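PDB 1QHB: vanadium-dependent bromoperoxidase from Corallina officinalis, which catalyses the vanadate-dependent halogenation of organic substrates, using hydrogen peroxide to oxidise bromide. Local coordinates for residues 154-159 with 193-198; 211-216 with 556-561. All coordinates share one frame; numbering follows the deposited sequence.

Contact 1: residues 154-159 with 193-198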
# COMPACT_ATOMS: atom_id res chain seq x y z
N GLU A 154 22.98 -19.23 46.30
CA GLU A 154 23.72 -18.30 45.48
C GLU A 154 24.07 -16.95 46.13
O GLU A 154 25.20 -16.41 46.08
CB GLU A 154 23.00 -18.00 44.18
CG GLU A 154 23.94 -17.31 43.18
CD GLU A 154 23.40 -17.25 41.76
OE1 GLU A 154 22.23 -17.64 41.56
OE2 GLU A 154 24.18 -16.82 40.92
N LEU A 155 23.07 -16.33 46.75
CA LEU A 155 23.25 -15.01 47.37
C LEU A 155 24.15 -15.14 48.58
O LEU A 155 25.04 -14.29 48.87
CB LEU A 155 21.86 -14.45 47.70
CG LEU A 155 21.69 -13.04 48.27
CD1 LEU A 155 21.91 -13.06 49.77
CD2 LEU A 155 22.64 -12.03 47.66
N ILE A 156 23.96 -16.23 49.33
CA ILE A 156 24.82 -16.49 50.48
C ILE A 156 26.29 -16.48 50.03
O ILE A 156 27.11 -15.77 50.61
CB ILE A 156 24.45 -17.81 51.16
CG1 ILE A 156 23.05 -17.70 51.78
CG2 ILE A 156 25.50 -18.15 52.23
CD1 ILE A 156 22.51 -19.06 52.16
N ALA A 157 26.60 -17.28 49.01
CA ALA A 157 27.95 -17.28 48.47
C ALA A 157 28.36 -15.93 47.91
O ALA A 157 29.55 -15.64 47.95
CB ALA A 157 28.04 -18.28 47.30
N GLU A 158 27.52 -15.15 47.23
CA GLU A 158 27.87 -13.86 46.71
C GLU A 158 28.22 -12.91 47.86
O GLU A 158 29.18 -12.13 47.68
CB GLU A 158 26.66 -13.27 45.94
CG GLU A 158 26.55 -13.96 44.55
CD GLU A 158 25.49 -13.36 43.68
OE1 GLU A 158 24.52 -12.70 44.16
OE2 GLU A 158 25.59 -13.52 42.45
N MET A 159 27.41 -12.91 48.94
CA MET A 159 27.72 -12.03 50.06
C MET A 159 29.01 -12.43 50.77
O MET A 159 29.85 -11.58 51.05
CB MET A 159 26.60 -11.94 51.09
CG MET A 159 25.40 -11.14 50.63
SD MET A 159 25.82 -9.50 50.02
CE MET A 159 26.30 -8.64 51.50
N ASN A 193 34.72 -22.45 50.33
CA ASN A 193 34.49 -23.84 49.97
C ASN A 193 33.59 -24.58 50.97
O ASN A 193 33.19 -25.72 50.70
CB ASN A 193 35.76 -24.65 49.76
CG ASN A 193 36.44 -24.32 48.45
OD1 ASN A 193 35.75 -23.94 47.51
ND2 ASN A 193 37.75 -24.44 48.37
N GLY A 194 33.19 -23.95 52.05
CA GLY A 194 32.24 -24.54 52.95
C GLY A 194 30.83 -24.16 52.54
O GLY A 194 29.94 -24.56 53.25
N LEU A 195 30.60 -23.38 51.50
CA LEU A 195 29.26 -22.99 51.12
C LEU A 195 28.79 -23.86 49.97
O LEU A 195 29.48 -24.14 48.99
CB LEU A 195 29.19 -21.51 50.73
CG LEU A 195 29.76 -20.55 51.79
CD1 LEU A 195 29.81 -19.14 51.21
CD2 LEU A 195 28.87 -20.60 53.03
N GLU A 196 27.54 -24.29 50.05
CA GLU A 196 26.89 -25.15 49.07
C GLU A 196 26.99 -24.65 47.64
O GLU A 196 27.20 -25.46 46.73
CB GLU A 196 25.43 -25.26 49.52
CG GLU A 196 24.55 -26.04 48.57
CD GLU A 196 23.08 -25.97 48.99
OE1 GLU A 196 22.72 -25.36 50.02
OE2 GLU A 196 22.29 -26.56 48.23
N TRP A 197 26.85 -23.35 47.36
CA TRP A 197 26.99 -22.87 45.99
C TRP A 197 28.25 -23.41 45.32
O TRP A 197 28.28 -23.97 44.20
CB TRP A 197 27.00 -21.34 45.95
CG TRP A 197 26.90 -20.79 44.55
CD1 TRP A 197 27.88 -20.09 43.89
CD2 TRP A 197 25.81 -20.90 43.64
NE1 TRP A 197 27.47 -19.80 42.63
CE2 TRP A 197 26.19 -20.27 42.45
CE3 TRP A 197 24.52 -21.45 43.73
CZ2 TRP A 197 25.36 -20.14 41.33
CZ3 TRP A 197 23.67 -21.33 42.63
CH2 TRP A 197 24.11 -20.71 41.45
N PHE A 198 29.38 -23.28 46.04
CA PHE A 198 30.65 -23.72 45.50
C PHE A 198 30.97 -25.20 45.67
O PHE A 198 31.67 -25.75 44.81
CB PHE A 198 31.80 -22.91 46.13
CG PHE A 198 31.77 -21.42 45.94
CD1 PHE A 198 32.05 -20.85 44.72
CD2 PHE A 198 31.54 -20.58 47.01
CE1 PHE A 198 32.04 -19.48 44.52
CE2 PHE A 198 31.53 -19.20 46.86
CZ PHE A 198 31.78 -18.64 45.61

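Contact 2: residues 211-216 with 556-561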
# COMPACT_ATOMS: atom_id res chain seq x y z
N ILE A 211 22.91 -22.62 35.92
CA ILE A 211 23.91 -23.65 35.65
C ILE A 211 25.07 -22.96 35.00
O ILE A 211 26.22 -23.20 35.34
CB ILE A 211 23.35 -24.80 34.79
CG1 ILE A 211 22.32 -25.59 35.61
CG2 ILE A 211 24.44 -25.70 34.25
CD1 ILE A 211 21.35 -26.39 34.75
N ARG A 212 24.83 -22.05 34.05
CA ARG A 212 25.96 -21.41 33.37
C ARG A 212 26.79 -20.53 34.30
O ARG A 212 28.00 -20.42 34.11
CB ARG A 212 25.40 -20.63 32.17
CG ARG A 212 26.54 -20.18 31.25
CD ARG A 212 26.07 -19.32 30.09
NE ARG A 212 27.25 -18.74 29.43
CZ ARG A 212 27.29 -18.01 28.32
NH1 ARG A 212 26.19 -17.72 27.62
NH2 ARG A 212 28.47 -17.57 27.89
N ARG A 213 26.23 -19.87 35.31
CA ARG A 213 27.11 -19.02 36.14
C ARG A 213 27.52 -19.67 37.47
O ARG A 213 28.17 -18.99 38.26
CB ARG A 213 26.44 -17.66 36.42
CG ARG A 213 25.17 -17.75 37.23
CD ARG A 213 24.52 -16.35 37.40
NE ARG A 213 23.40 -16.56 38.33
CZ ARG A 213 22.14 -16.55 37.94
NH1 ARG A 213 21.81 -16.27 36.68
NH2 ARG A 213 21.18 -16.78 38.82
N ARG A 214 27.16 -20.94 37.70
CA ARG A 214 27.52 -21.56 38.97
C ARG A 214 29.01 -21.87 39.04
O ARG A 214 29.55 -22.33 38.05
CB ARG A 214 26.72 -22.83 39.22
CG ARG A 214 27.00 -23.33 40.66
CD ARG A 214 25.76 -24.08 41.12
NE ARG A 214 25.96 -24.63 42.45
CZ ARG A 214 24.95 -25.07 43.18
NH1 ARG A 214 23.73 -24.98 42.66
NH2 ARG A 214 25.21 -25.57 44.37
N ARG A 215 29.67 -21.58 40.17
CA ARG A 215 31.11 -21.78 40.22
C ARG A 215 31.45 -23.01 41.05
O ARG A 215 30.73 -23.32 41.98
CB ARG A 215 31.86 -20.56 40.74
CG ARG A 215 31.75 -19.36 39.84
CD ARG A 215 32.32 -18.13 40.46
NE ARG A 215 31.42 -17.41 41.34
CZ ARG A 215 31.88 -16.46 42.16
NH1 ARG A 215 33.18 -16.17 42.14
NH2 ARG A 215 31.04 -15.83 42.96
N GLY A 216 32.60 -23.62 40.76
CA GLY A 216 33.01 -24.77 41.56
C GLY A 216 34.01 -24.32 42.62
O GLY A 216 34.14 -23.19 43.08
N GLN A 556 27.36 -8.87 37.38
CA GLN A 556 28.45 -8.70 36.42
C GLN A 556 28.37 -9.69 35.27
O GLN A 556 28.36 -9.34 34.07
CB GLN A 556 29.82 -8.78 37.14
CG GLN A 556 29.97 -7.80 38.28
CD GLN A 556 29.33 -6.45 38.08
OE1 GLN A 556 28.12 -6.27 38.13
NE2 GLN A 556 30.04 -5.38 37.82
N PHE A 557 28.35 -10.96 35.63
CA PHE A 557 28.32 -12.00 34.57
C PHE A 557 27.11 -11.82 33.66
O PHE A 557 27.21 -11.80 32.44
CB PHE A 557 28.43 -13.39 35.14
CG PHE A 557 28.40 -14.47 34.07
CD1 PHE A 557 29.51 -14.70 33.29
CD2 PHE A 557 27.28 -15.25 33.88
CE1 PHE A 557 29.50 -15.68 32.33
CE2 PHE A 557 27.26 -16.23 32.91
CZ PHE A 557 28.39 -16.46 32.11
N GLU A 558 25.91 -11.64 34.22
CA GLU A 558 24.75 -11.47 33.33
C GLU A 558 24.82 -10.22 32.48
O GLU A 558 24.29 -10.26 31.35
CB GLU A 558 23.45 -11.52 34.15
CG GLU A 558 23.25 -12.87 34.84
CD GLU A 558 23.15 -14.04 33.86
OE1 GLU A 558 22.99 -13.87 32.64
OE2 GLU A 558 23.22 -15.20 34.30
N SER A 559 25.39 -9.13 32.97
CA SER A 559 25.48 -7.90 32.21
C SER A 559 26.53 -8.04 31.09
O SER A 559 26.40 -7.42 30.05
CB SER A 559 25.88 -6.74 33.10
OG SER A 559 24.98 -6.42 34.12
N LEU A 560 27.60 -8.81 31.33
CA LEU A 560 28.58 -9.04 30.27
C LEU A 560 27.85 -9.73 29.10
O LEU A 560 28.03 -9.27 27.98
CB LEU A 560 29.74 -9.92 30.78
CG LEU A 560 30.65 -9.13 31.75
CD1 LEU A 560 31.51 -10.07 32.58
CD2 LEU A 560 31.51 -8.19 30.93
N LEU A 561 27.05 -10.76 29.36
CA LEU A 561 26.35 -11.39 28.24
C LEU A 561 25.39 -10.44 27.52
O LEU A 561 25.31 -10.50 26.29
CB LEU A 561 25.53 -12.62 28.71
CG LEU A 561 26.34 -13.70 29.43
CD1 LEU A 561 25.42 -14.92 29.69
CD2 LEU A 561 27.54 -14.11 28.63

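Contact 1: residues 154-159 with 193-198
Ala157 is the small bump here: its methyl pokes into the hollow between Trp197 and Phe198, with Ala157 CB 3.5 Å from Trp197 CB and 3.6 Å from Phe198 CE2. Leu195, at the N-cap position of helix 196-199, brings CD1 to 3.8 Å from Ala157 CA, while its other methyl reaches Ile156 CG2. Glu154 lies alongside Trp197. Its CG is anti to the backbone N (chi1 -166°) and the chain runs on extended, which lays the aliphatic part over one indole face: Glu154 CG stands 3.7 Å from the centroid of the six-membered ring, a CH-pi contact. The carboxylate is tilted only 11° from the ring plane, with Glu154 CD 3.5 Å from Trp197 CZ2. An alanine in place of Trp197 would keep the CB contact with Ala157 but would probably open a gap against Glu154, leaving its chain freer to turn. The first turns of helix 153-167 thus pack against the start of short helix 196-199, away from the vanadate and calcium sites. Across the two segments the contact is apolar and CH-pi: the indole covers the acid's aliphatic stem, while its carboxylate is paired with Arg213 of helix 208-213.

Contact 2: residues 211-216 with 556-561
The guanidinium of Arg212 carries Leu561 on one face, where CD1 sits 3.5 Å above the plane and off toward the rim, with Leu561 CD1 3.6 Å from Arg212 NH1. The two side chains meet tip to tip, and the second methyl, CD2, touches NH2 of the same group. Arg212 NE, in turn, lies at the edge of the Phe557 ring, close to the ring plane and 3.7 Å from Phe557 CZ. Because NE lies at the rim, this is an edge contact and not a cation-pi stack; guanidinium and ring planes are 77° apart. Arg212 gets there with CG anti to the backbone N (chi1 -168°) and a chain extended to NE.

Arg213 works differently. Its CB touches the Phe557 ring obliquely, 3.6 Å from Phe557 CD2, while its tip forms a salt bridge to Glu558. Arg213 NH1 donates to Glu558 OE2 at 3.0 Å, with the N-H...O angle a moderately straight 153°. The acceptor lies nearly in the guanidinium plane but is approached from above its own carboxylate plane, the two flat groups standing almost perpendicular. Glu558 reaches it by bending at chi2. Arg213 NE makes its stronger salt bridge to Glu154, so the buried arginine sits between two acids, and its charge probably helps keep both carboxylates ionised.

The contact joins short helix 208-213 to long helix 553-574. Elsewhere on that long helix, Leu560 packs on helices 530-548 and 484-499, and Gln556 and Ser559 bond to Ser483, a residue of the vanadate-binding site. Helix 208-213 therefore packs on a helix that borders the active site, and its Ile211 packs on Gly205 of a second subunit.

Overall arrangement
Contact 1 and contact 2 follow one another along the chain, with centres about 14 Å apart on the same side of the chain's centre. Contact 1 is wholly buried and packs helix 153-167 against helix 196-199 over a short sequence interval; contact 2 ties helix 208-213 to helix 553-574 across 340 residues, lies nearer the chain's centre and yet has an exposed arginine at its margin. Their chemistry differs: apolar and CH-pi in the first, arginine-rich with a salt bridge in the second. The Arg213-Glu154 salt bridge joins them directly, and a probable hydrogen bond from Arg214 NE to Trp197 O, 3.0 Å long, adds a second link.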